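PDB 5YM6: nsp9 from Porcine coronavirus HKU15, which binds nucleic acid as part of the coronavirus replicase, with an affinity that dimerization enhances. Local coordinates for residues Leu6-Thr11 with Tyr30-Gly35; Gln17-Asn22 with Asn48-Thr53; Asn64-Met69 with Phe86-Ser91; Ser24-Phe29 with Ile42-Asp47. All blocks are in the same frame, centred on the assembly; numbering follows the deposited sequence.

Contact 1: Leu6-Thr11 with Tyr30-Gly35; sequences LRNVFT and YVTRTG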
# COMPACT_ATOMS: atom_id res chain seq x y z
N LEU B 6 9.21 -4.71 6.96
CA LEU B 6 8.27 -3.60 6.99
C LEU B 6 8.79 -2.48 6.11
O LEU B 6 9.99 -2.24 6.01
CB LEU B 6 8.01 -3.11 8.41
CG LEU B 6 7.01 -4.00 9.17
CD1 LEU B 6 6.40 -3.31 10.38
CD2 LEU B 6 5.90 -4.50 8.23
N ARG B 7 7.88 -1.82 5.41
CA ARG B 7 8.24 -0.71 4.56
C ARG B 7 7.67 0.56 5.17
O ARG B 7 6.62 0.54 5.80
CB ARG B 7 7.73 -0.92 3.14
CG ARG B 7 8.40 -2.07 2.40
CD ARG B 7 7.58 -2.46 1.19
NE ARG B 7 8.30 -3.33 0.26
CZ ARG B 7 8.44 -4.64 0.40
NH1 ARG B 7 9.11 -5.32 -0.52
NH2 ARG B 7 7.93 -5.28 1.45
N ASN B 8 8.37 1.67 4.99
CA ASN B 8 7.85 2.94 5.47
C ASN B 8 7.74 3.92 4.32
O ASN B 8 8.34 3.73 3.27
CB ASN B 8 8.75 3.52 6.57
CG ASN B 8 8.57 2.82 7.90
OD1 ASN B 8 7.48 2.34 8.22
ND2 ASN B 8 9.64 2.75 8.68
N VAL B 9 6.93 4.95 4.53
CA VAL B 9 6.87 6.08 3.61
C VAL B 9 7.38 7.34 4.32
O VAL B 9 6.94 7.65 5.43
CB VAL B 9 5.42 6.33 3.09
CG1 VAL B 9 5.36 7.62 2.28
CG2 VAL B 9 4.93 5.14 2.25
N PHE B 10 8.31 8.06 3.71
CA PHE B 10 8.62 9.38 4.24
C PHE B 10 8.65 10.36 3.08
O PHE B 10 8.89 9.99 1.94
CB PHE B 10 9.94 9.38 5.05
CG PHE B 10 11.19 9.60 4.23
CD1 PHE B 10 11.88 8.53 3.69
CD2 PHE B 10 11.69 10.88 4.04
CE1 PHE B 10 13.03 8.73 2.94
CE2 PHE B 10 12.85 11.08 3.30
CZ PHE B 10 13.52 10.01 2.75
N THR B 11 8.37 11.61 3.41
CA THR B 11 8.21 12.65 2.40
C THR B 11 9.29 13.72 2.48
O THR B 11 9.73 14.09 3.57
CB THR B 11 6.83 13.31 2.52
OG1 THR B 11 6.72 13.93 3.81
CG2 THR B 11 5.73 12.27 2.37
N TYR B 30 8.70 8.77 -0.73
CA TYR B 30 9.66 7.69 -0.86
C TYR B 30 9.17 6.47 -0.10
O TYR B 30 8.60 6.60 0.97
CB TYR B 30 11.03 8.10 -0.32
CG TYR B 30 11.75 9.14 -1.15
CD1 TYR B 30 11.59 10.49 -0.92
CD2 TYR B 30 12.62 8.74 -2.16
CE1 TYR B 30 12.25 11.43 -1.68
CE2 TYR B 30 13.30 9.67 -2.92
CZ TYR B 30 13.11 11.01 -2.67
OH TYR B 30 13.78 11.93 -3.43
N VAL B 31 9.38 5.29 -0.66
CA VAL B 31 9.19 4.06 0.10
C VAL B 31 10.57 3.57 0.51
O VAL B 31 11.47 3.46 -0.32
CB VAL B 31 8.44 2.98 -0.69
CG1 VAL B 31 8.46 1.66 0.09
CG2 VAL B 31 7.00 3.42 -0.93
N THR B 32 10.73 3.27 1.79
CA THR B 32 11.97 2.72 2.31
C THR B 32 11.80 1.26 2.67
O THR B 32 10.74 0.85 3.15
CB THR B 32 12.47 3.47 3.56
OG1 THR B 32 11.56 3.24 4.64
CG2 THR B 32 12.57 4.95 3.29
N ARG B 33 12.86 0.49 2.45
CA ARG B 33 12.90 -0.92 2.81
C ARG B 33 14.35 -1.38 2.87
O ARG B 33 15.12 -1.13 1.94
CB ARG B 33 12.12 -1.77 1.81
CG ARG B 33 12.01 -3.24 2.20
CD ARG B 33 11.94 -4.13 0.97
NE ARG B 33 11.78 -5.54 1.34
CZ ARG B 33 12.79 -6.37 1.57
NH1 ARG B 33 12.55 -7.63 1.90
NH2 ARG B 33 14.04 -5.94 1.48
N THR B 34 14.71 -2.05 3.96
CA THR B 34 16.06 -2.60 4.12
C THR B 34 17.13 -1.52 3.93
O THR B 34 18.11 -1.73 3.22
CB THR B 34 16.28 -3.76 3.14
N GLY B 35 16.92 -0.37 4.55
CA GLY B 35 17.87 0.73 4.47
C GLY B 35 18.06 1.39 3.11
O GLY B 35 19.01 2.14 2.91

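Contact 2: Gln17-Asn22 with Asn48-Thr53; sequences QDFNGN and NLKTVT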
# COMPACT_ATOMS: atom_id res chain seq x y z
N GLN B 17 9.64 19.13 -13.55
CA GLN B 17 9.68 19.91 -14.78
C GLN B 17 8.35 19.72 -15.49
O GLN B 17 7.85 18.58 -15.56
CB GLN B 17 10.85 19.44 -15.66
CG GLN B 17 12.25 19.59 -15.04
CD GLN B 17 12.60 18.54 -13.99
OE1 GLN B 17 12.42 17.32 -14.19
NE2 GLN B 17 13.12 19.00 -12.86
N ASP B 18 7.75 20.79 -16.00
CA ASP B 18 6.51 20.61 -16.75
C ASP B 18 6.79 20.49 -18.24
O ASP B 18 7.94 20.45 -18.66
CB ASP B 18 5.51 21.75 -16.46
CG ASP B 18 6.00 23.12 -16.89
OD1 ASP B 18 6.85 23.22 -17.80
OD2 ASP B 18 5.50 24.10 -16.31
N PHE B 19 5.73 20.42 -19.04
CA PHE B 19 5.90 20.18 -20.47
C PHE B 19 6.59 21.37 -21.15
O PHE B 19 7.21 21.20 -22.20
CB PHE B 19 4.56 19.86 -21.10
CG PHE B 19 4.10 18.44 -20.82
CD1 PHE B 19 3.46 18.13 -19.63
CD2 PHE B 19 4.33 17.43 -21.73
CE1 PHE B 19 3.05 16.83 -19.36
CE2 PHE B 19 3.92 16.13 -21.47
CZ PHE B 19 3.28 15.83 -20.28
N ASN B 20 6.51 22.54 -20.52
CA ASN B 20 7.24 23.73 -20.97
C ASN B 20 8.73 23.70 -20.65
O ASN B 20 9.50 24.52 -21.15
CB ASN B 20 6.66 24.98 -20.32
CG ASN B 20 5.49 25.55 -21.06
OD1 ASN B 20 4.62 24.82 -21.55
ND2 ASN B 20 5.44 26.87 -21.15
N GLY B 21 9.13 22.78 -19.79
CA GLY B 21 10.50 22.73 -19.32
C GLY B 21 10.71 23.60 -18.10
O GLY B 21 11.83 23.79 -17.65
N ASN B 22 9.62 24.13 -17.55
CA ASN B 22 9.71 24.99 -16.38
C ASN B 22 9.66 24.20 -15.09
O ASN B 22 8.88 23.27 -14.95
CB ASN B 22 8.59 26.04 -16.40
CG ASN B 22 8.77 27.03 -17.54
OD1 ASN B 22 9.89 27.36 -17.90
ND2 ASN B 22 7.66 27.46 -18.14
N ASN B 48 0.35 19.92 -14.77
CA ASN B 48 1.07 19.73 -16.02
C ASN B 48 2.51 19.24 -15.88
O ASN B 48 3.34 19.49 -16.75
CB ASN B 48 1.08 21.04 -16.83
CG ASN B 48 1.72 22.20 -16.09
OD1 ASN B 48 1.63 22.28 -14.88
ND2 ASN B 48 2.39 23.09 -16.82
N LEU B 49 2.81 18.52 -14.80
CA LEU B 49 4.17 18.03 -14.61
C LEU B 49 4.45 16.84 -15.53
O LEU B 49 3.60 15.97 -15.73
CB LEU B 49 4.42 17.65 -13.14
CG LEU B 49 4.16 18.81 -12.17
CD1 LEU B 49 4.55 18.40 -10.76
CD2 LEU B 49 4.94 20.06 -12.59
N LYS B 50 5.67 16.79 -16.06
CA LYS B 50 6.06 15.72 -16.96
C LYS B 50 7.18 14.85 -16.39
O LYS B 50 7.16 13.63 -16.56
CB LYS B 50 6.49 16.30 -18.31
CG LYS B 50 6.93 15.25 -19.32
CD LYS B 50 7.38 15.89 -20.62
CE LYS B 50 7.98 14.85 -21.56
NZ LYS B 50 8.48 15.51 -22.80
N THR B 51 8.16 15.46 -15.75
CA THR B 51 9.28 14.71 -15.22
C THR B 51 9.65 15.18 -13.83
O THR B 51 9.24 16.26 -13.39
CB THR B 51 10.55 14.79 -16.12
OG1 THR B 51 11.03 16.14 -16.18
CG2 THR B 51 10.25 14.29 -17.53
N VAL B 52 10.42 14.36 -13.13
CA VAL B 52 10.93 14.75 -11.82
C VAL B 52 12.40 14.36 -11.75
O VAL B 52 12.80 13.31 -12.27
CB VAL B 52 10.12 14.13 -10.67
CG1 VAL B 52 10.18 12.59 -10.73
CG2 VAL B 52 10.62 14.64 -9.33
N THR B 53 13.20 15.23 -11.16
CA THR B 53 14.61 14.95 -11.03
C THR B 53 14.89 14.29 -9.70
O THR B 53 14.48 14.78 -8.65
CB THR B 53 15.45 16.22 -11.17
OG1 THR B 53 15.32 16.71 -12.50
CG2 THR B 53 16.91 15.92 -10.89
O HOH W 1 3.22 22.76 -19.39

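Contact 3: Asn64-Met69 with Phe86-Ser91; sequences NLDPPM and FIQNIS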
# COMPACT_ATOMS: atom_id res chain seq x y z
N ASN B 64 10.25 9.90 -15.58
CA ASN B 64 8.95 10.28 -16.14
C ASN B 64 7.84 10.08 -15.14
O ASN B 64 7.88 9.15 -14.33
CB ASN B 64 8.65 9.48 -17.40
CG ASN B 64 9.60 9.80 -18.52
OD1 ASN B 64 9.92 10.97 -18.76
ND2 ASN B 64 10.09 8.77 -19.19
N LEU B 65 6.83 10.94 -15.21
CA LEU B 65 5.64 10.84 -14.37
C LEU B 65 4.46 10.24 -15.13
O LEU B 65 4.26 10.55 -16.31
CB LEU B 65 5.23 12.22 -13.87
CG LEU B 65 6.33 12.98 -13.14
CD1 LEU B 65 5.93 14.43 -12.92
CD2 LEU B 65 6.61 12.26 -11.83
N ASP B 66 3.67 9.43 -14.43
CA ASP B 66 2.34 9.02 -14.92
C ASP B 66 1.40 10.22 -14.87
O ASP B 66 1.68 11.18 -14.19
CB ASP B 66 1.80 7.85 -14.10
CG ASP B 66 2.52 6.56 -14.39
OD1 ASP B 66 3.15 6.48 -15.46
OD2 ASP B 66 2.46 5.62 -13.57
N PRO B 67 0.28 10.17 -15.62
CA PRO B 67 -0.65 11.30 -15.62
C PRO B 67 -1.19 11.57 -14.22
O PRO B 67 -1.32 10.64 -13.45
CB PRO B 67 -1.77 10.86 -16.58
CG PRO B 67 -1.60 9.37 -16.72
CD PRO B 67 -0.14 9.10 -16.55
N PRO B 68 -1.48 12.84 -13.91
CA PRO B 68 -1.90 13.21 -12.55
C PRO B 68 -3.25 12.62 -12.15
O PRO B 68 -4.12 12.40 -13.00
CB PRO B 68 -1.98 14.74 -12.61
CG PRO B 68 -2.11 15.07 -14.06
CD PRO B 68 -1.29 14.02 -14.76
N MET B 69 -3.40 12.32 -10.87
CA MET B 69 -4.71 12.01 -10.33
C MET B 69 -5.10 13.05 -9.29
O MET B 69 -4.29 13.47 -8.48
CB MET B 69 -4.71 10.62 -9.71
CG MET B 69 -4.26 9.56 -10.67
SD MET B 69 -4.48 7.97 -9.91
CE MET B 69 -6.27 7.85 -9.95
N PHE B 86 2.37 9.27 -9.96
CA PHE B 86 3.28 8.17 -9.70
C PHE B 86 4.42 8.22 -10.69
O PHE B 86 4.26 8.67 -11.83
CB PHE B 86 2.56 6.82 -9.79
CG PHE B 86 1.70 6.54 -8.61
CD1 PHE B 86 2.27 6.28 -7.38
CD2 PHE B 86 0.32 6.58 -8.71
CE1 PHE B 86 1.49 6.03 -6.27
CE2 PHE B 86 -0.47 6.33 -7.61
CZ PHE B 86 0.12 6.06 -6.40
N ILE B 87 5.58 7.77 -10.24
CA ILE B 87 6.75 7.69 -11.11
C ILE B 87 6.53 6.51 -12.06
O ILE B 87 6.00 5.47 -11.65
CB ILE B 87 8.05 7.52 -10.28
CG1 ILE B 87 8.62 8.90 -9.89
CG2 ILE B 87 9.12 6.79 -11.08
CD1 ILE B 87 7.71 9.74 -9.05
N GLN B 88 6.90 6.67 -13.33
CA GLN B 88 6.61 5.66 -14.34
C GLN B 88 7.22 4.31 -13.95
O GLN B 88 8.36 4.25 -13.48
CB GLN B 88 7.11 6.09 -15.72
CG GLN B 88 6.71 5.08 -16.80
CD GLN B 88 7.01 5.55 -18.21
OE1 GLN B 88 7.96 6.28 -18.44
NE2 GLN B 88 6.18 5.12 -19.16
N ASN B 89 6.42 3.26 -14.12
CA ASN B 89 6.83 1.86 -13.91
C ASN B 89 7.04 1.47 -12.46
O ASN B 89 7.57 0.40 -12.16
CB ASN B 89 8.11 1.56 -14.70
CG ASN B 89 7.87 1.60 -16.19
OD1 ASN B 89 6.80 1.22 -16.67
ND2 ASN B 89 8.87 2.06 -16.93
N ILE B 90 6.62 2.32 -11.53
CA ILE B 90 6.74 1.95 -10.14
C ILE B 90 5.77 0.79 -9.86
O ILE B 90 4.72 0.67 -10.49
CB ILE B 90 6.49 3.18 -9.23
CG1 ILE B 90 7.36 3.11 -7.98
CG2 ILE B 90 5.02 3.39 -8.98
CD1 ILE B 90 8.79 3.55 -8.25
N SER B 91 6.15 -0.11 -8.96
CA SER B 91 5.36 -1.32 -8.70
C SER B 91 3.99 -1.05 -8.09
O SER B 91 3.78 -0.03 -7.43
CB SER B 91 6.13 -2.27 -7.79
OG SER B 91 6.31 -1.73 -6.50
O HOH W 2 -0.10 9.03 -11.43

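Contact 4: Ser24-Phe29 with Ile42-Asp47; sequences STVKSF and ITSTKD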
# COMPACT_ATOMS: atom_id res chain seq x y z
N SER B 24 9.60 23.43 -10.81
CA SER B 24 8.94 23.82 -9.57
C SER B 24 9.21 22.77 -8.50
O SER B 24 9.53 21.63 -8.82
CB SER B 24 7.44 24.00 -9.78
OG SER B 24 6.84 22.81 -10.21
N THR B 25 9.11 23.18 -7.24
CA THR B 25 9.37 22.26 -6.14
C THR B 25 8.10 21.46 -5.85
O THR B 25 6.99 22.01 -5.84
CB THR B 25 9.85 23.00 -4.87
OG1 THR B 25 9.82 22.10 -3.76
CG2 THR B 25 8.94 24.14 -4.56
N VAL B 26 8.26 20.16 -5.62
CA VAL B 26 7.13 19.28 -5.35
C VAL B 26 7.36 18.45 -4.08
O VAL B 26 8.49 18.25 -3.66
CB VAL B 26 6.84 18.32 -6.54
CG1 VAL B 26 6.50 19.11 -7.80
CG2 VAL B 26 8.05 17.41 -6.81
N LYS B 27 6.28 17.99 -3.47
CA LYS B 27 6.36 17.07 -2.34
C LYS B 27 6.62 15.67 -2.86
O LYS B 27 5.89 15.19 -3.73
CB LYS B 27 5.07 17.10 -1.53
CG LYS B 27 5.03 16.09 -0.41
CD LYS B 27 3.83 16.35 0.49
CE LYS B 27 3.86 15.51 1.75
NZ LYS B 27 2.59 15.71 2.52
N SER B 28 7.64 15.01 -2.33
CA SER B 28 8.00 13.68 -2.82
C SER B 28 7.72 12.59 -1.81
O SER B 28 7.91 12.78 -0.61
CB SER B 28 9.47 13.66 -3.23
OG SER B 28 10.28 14.13 -2.15
N PHE B 29 7.30 11.43 -2.30
CA PHE B 29 6.97 10.28 -1.46
C PHE B 29 7.95 9.15 -1.75
O PHE B 29 8.03 8.66 -2.87
CB PHE B 29 5.54 9.80 -1.72
CG PHE B 29 4.49 10.80 -1.31
CD1 PHE B 29 4.24 11.93 -2.09
CD2 PHE B 29 3.77 10.63 -0.15
CE1 PHE B 29 3.28 12.85 -1.70
CE2 PHE B 29 2.82 11.56 0.24
CZ PHE B 29 2.58 12.65 -0.53
N ILE B 42 4.95 11.95 -6.49
CA ILE B 42 5.03 13.34 -6.07
C ILE B 42 3.63 13.92 -6.05
O ILE B 42 2.74 13.42 -6.74
CB ILE B 42 5.93 14.17 -6.99
CG1 ILE B 42 5.37 14.19 -8.41
CG2 ILE B 42 7.35 13.60 -6.96
CD1 ILE B 42 5.98 15.25 -9.29
N THR B 43 3.43 14.95 -5.22
CA THR B 43 2.22 15.76 -5.31
C THR B 43 2.55 17.23 -5.51
O THR B 43 3.60 17.72 -5.12
CB THR B 43 1.33 15.62 -4.06
OG1 THR B 43 2.05 16.04 -2.90
CG2 THR B 43 0.85 14.18 -3.89
N SER B 44 1.63 17.91 -6.18
CA SER B 44 1.83 19.29 -6.61
C SER B 44 0.47 19.92 -6.84
O SER B 44 -0.49 19.21 -7.10
CB SER B 44 2.64 19.33 -7.90
OG SER B 44 2.68 20.64 -8.43
N THR B 45 0.39 21.24 -6.78
CA THR B 45 -0.84 21.91 -7.18
C THR B 45 -0.87 22.09 -8.70
O THR B 45 -1.90 22.49 -9.26
CB THR B 45 -0.99 23.27 -6.48
OG1 THR B 45 0.19 24.05 -6.70
CG2 THR B 45 -1.19 23.07 -4.98
N LYS B 46 0.23 21.79 -9.37
CA LYS B 46 0.30 21.93 -10.83
C LYS B 46 -0.20 20.65 -11.50
O LYS B 46 0.14 19.55 -11.05
CB LYS B 46 1.72 22.24 -11.29
CG LYS B 46 2.29 23.58 -10.83
CD LYS B 46 3.63 23.88 -11.50
CE LYS B 46 3.49 23.89 -13.03
NZ LYS B 46 4.77 24.02 -13.79
N ASP B 47 -0.98 20.79 -12.57
CA ASP B 47 -1.53 19.61 -13.24
C ASP B 47 -0.76 19.22 -14.50
O ASP B 47 -1.13 18.28 -15.20
CB ASP B 47 -3.02 19.82 -13.58
CG ASP B 47 -3.26 20.85 -14.70
OD1 ASP B 47 -2.33 21.55 -15.15
OD2 ASP B 47 -4.43 20.96 -15.13
O HOH W 3 6.94 22.88 -13.01
O HOH W 4 4.99 22.22 -8.13

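Contact 1: Leu6-Thr11 with Tyr30-Gly35
Four backbone hydrogen bonds lace Asn8-Phe10 to Tyr30-Thr32. Asn8 and Thr32 exchange one pair, Phe10 and Tyr30 the other, and between them Val9 and Val31 face each other as a non-hydrogen-bonded pair. The straighter bond of each couple is donated by strand 23-33: Thr32 N to Asn8 O (2.8 Å, 168° at the hydrogen) and Tyr30 N to Phe10 O, the latter nearly along the C=O axis. CA-H groups add to the lacing, Val9 CA standing 3.2 Å from Tyr30 O. This is the open end of the antiparallel hairpin formed by strands 8-18 and 23-33 of the nsp9 barrel.

Apolar contacts divide between the two faces. On one, the rings of Phe10 and Tyr30 point the same way with planes 16° apart, but are slid so far that they barely overlap; Phe10 CE1 rests 3.9 Å from Tyr30 CB, while Thr32 CG2 meets the Phe10 ring at its edge. Tyr30 OH bonds to Asn14. On the other, Val9 CG2 lies 4.2 Å from Val31 CG2, and helix 92-105 packs on both valines.

Charge enters with Arg7 and Arg33, which run alongside each other. Arg33 CD sits over the rim of one face of the Arg7 guanidinium, and Arg7 NH1 approaches Arg33 NE to 3.3 Å. Both are donors, so the like charges are tolerated rather than bonded. Arg7 also packs on Ile99 of the second subunit.

Contact 2: Gln17-Asn22 with Asn48-Thr53
A classic beta bulge interrupts the pairing here: Lys50 and Thr51 both face Gln17, whose carbonyl O accepts from two successive amides. Lys50 N reaches it at 2.9 Å and Thr51 N at 3.1 Å, both nearly straight and in the carbonyl plane. Gln17 N returns a bond to Thr51 O, arriving above that carbonyl's plane.

The Gln17 side chain folds back across the neighbouring strand, bent at chi2 (77°), so that it crosses the side chains of Thr51 and Thr53 at about a right angle. Thr51 OG1 donates to a lone pair of Gln17 OE1 at 2.7 Å, which fixes the orientation of the amide; NE2 makes a weak bond to Thr53 OG1.

Beyond the bulge the chain turns away. Asp18 CG takes the crowded position between backbone N and carbonyl carbon (chi1 63°), and from there OD1 accepts from Asn22 N at 2.9 Å, met from above the carboxylate plane. OD2 has a weak bond from Asn48 ND2, but its strong partner is Lys46, in a salt bridge. A water accepts from Asn48 ND2 and donates to Asn20 OD1, bridging the two loops.

Phe19 lies across the extended Lys50 chain: Lys50 CB stands over the ring centre, 3.7 Å from the centroid, in a CH-pi contact. Asn48 O comes to the ring edge, 3.2 Å from Phe19 CD1. The bulge lies where strand 8-18 pairs with 49-55 in the antiparallel nsp9 barrel, and the type I turn, Asp18 to Gly21, leads on into strand 23-33.

Contact 3: Asn64-Met69 with Phe86-Ser91
Phe86 O is held by a single, very direct hydrogen bond: Asp66 N donates to it at 2.8 Å, 168° at the hydrogen, and lies nearly along the C=O axis. Asp66 CB flanks the same oxygen at 3.4 Å. The second strong bond across the contact runs the other way, from Gln88 N to Asn64 O at 2.8 Å, with the donor above the carbonyl plane. The two bonds bracket Leu65 and Ile87, whose backbones form a single isolated bridge. In the nsp9 barrel it joins the loop after strand 60-64 to the loop between strand 82-86 and helix 92-105, on which Phe86 packs.

Asn64 and Gln88 carry the outer edge. Gln88 CG is anti to the backbone N (chi1 -176°) and the chain is extended beyond it, so the amide runs alongside that of Asn64, the two planes 66° apart. Asn64 ND2 gives Gln88 OE1 a weak bond of 3.4 Å.

Inward, Leu65 CD2 and Ile87 CD1 meet tip to tip at 3.9 Å, their side chains crossing obliquely; Val52 packs on both. The Asp66 side chain crosses that of Gln88 at about a right angle, OD1 lying 3.7 Å from Gln88 CA, while OD2 points to helix 92-105, where Arg95 is a long, weak partner. A water donates to Pro67 O and accepts from Phe86 N, continuing the link where direct pairing stops.

Past the type II turn from Ile87 to Ile90, Ser91 OG caps helix 92-105 through Asn94 N. Two short backbone bonds and a bridging water thus do most of the polar work, whereas the weak Asn64-Gln88 amide bond probably adds little to the hold.

Contact 4: Ser24-Phe29 with Ile42-Asp47
The Phe29 ring meets Thr43 at its rim: Thr43 OG1 lies in the ring plane at the edge, 3.6 Å from Phe29 CE1, and Thr43 CG2 approaches the same carbon obliquely at 3.5 Å. Ile42 CA also lies near the ring plane. Val98 and Ile102 of helix 92-105 pack on this phenylalanine too. The aliphatic part of Lys27 also runs alongside Thr43, Lys27 CB 3.5 Å from Thr43 OG1.

Backbone pairing is brief. Lys27 and Thr43 exchange two hydrogen bonds, of which Thr43 N to Lys27 O is the shorter (2.9 Å), and both donors lie in the plane of the carbonyl they meet.

On the opposite face from Thr43, Val26 CG2 packs against Ile42 CG2 at 3.9 Å, and Val26 CG1 against Ser44 CB; Leu49 packs on all three residues. Ser28 OG, on the same face as Ile42, bonds to Asn14.

Where strand 23-33 begins and 36-44 finishes, the backbones part and two waters bridge them. One links Ser24 OG, Thr25 O and Ser44 OG; the other joins Ser24 OG to Lys46 NZ, at 2.6 Å from the ammonium, whose charge is met by Asp18. Ser44 OG, anti to its backbone N (chi1 171°), accepts from Lys46 N at 2.9 Å. This ST turn closes the 36-44 strand. With the short strand axes at 141°, the pair is a twisted antiparallel hairpin, 23-33 with 36-44, that splays apart at this end, in the nsp9 barrel.

Strand 8-18 serves contacts 1 and 2 at its two ends, their centres 25 Å apart, and strand 23-33 likewise runs through contacts 1 and 4. Contacts 1 and 4 touch where Thr11 CG2 packs 3.6 Å from Phe29 CD2. Contacts 2 and 4, with centres about 10 Å apart, share the salt bridge Asp18 OD2 to Lys46 NZ (2.6 Å). Leu49 of contact 2, Leu65 of contact 3 and Ile42 of contact 4 converge in one apolar cluster, while a probable hydrogen bond from Leu65 N to Lys50 O joins contacts 2 and 3. Contacts 1 and 3, about 18 Å apart between centres, both touch the second subunit.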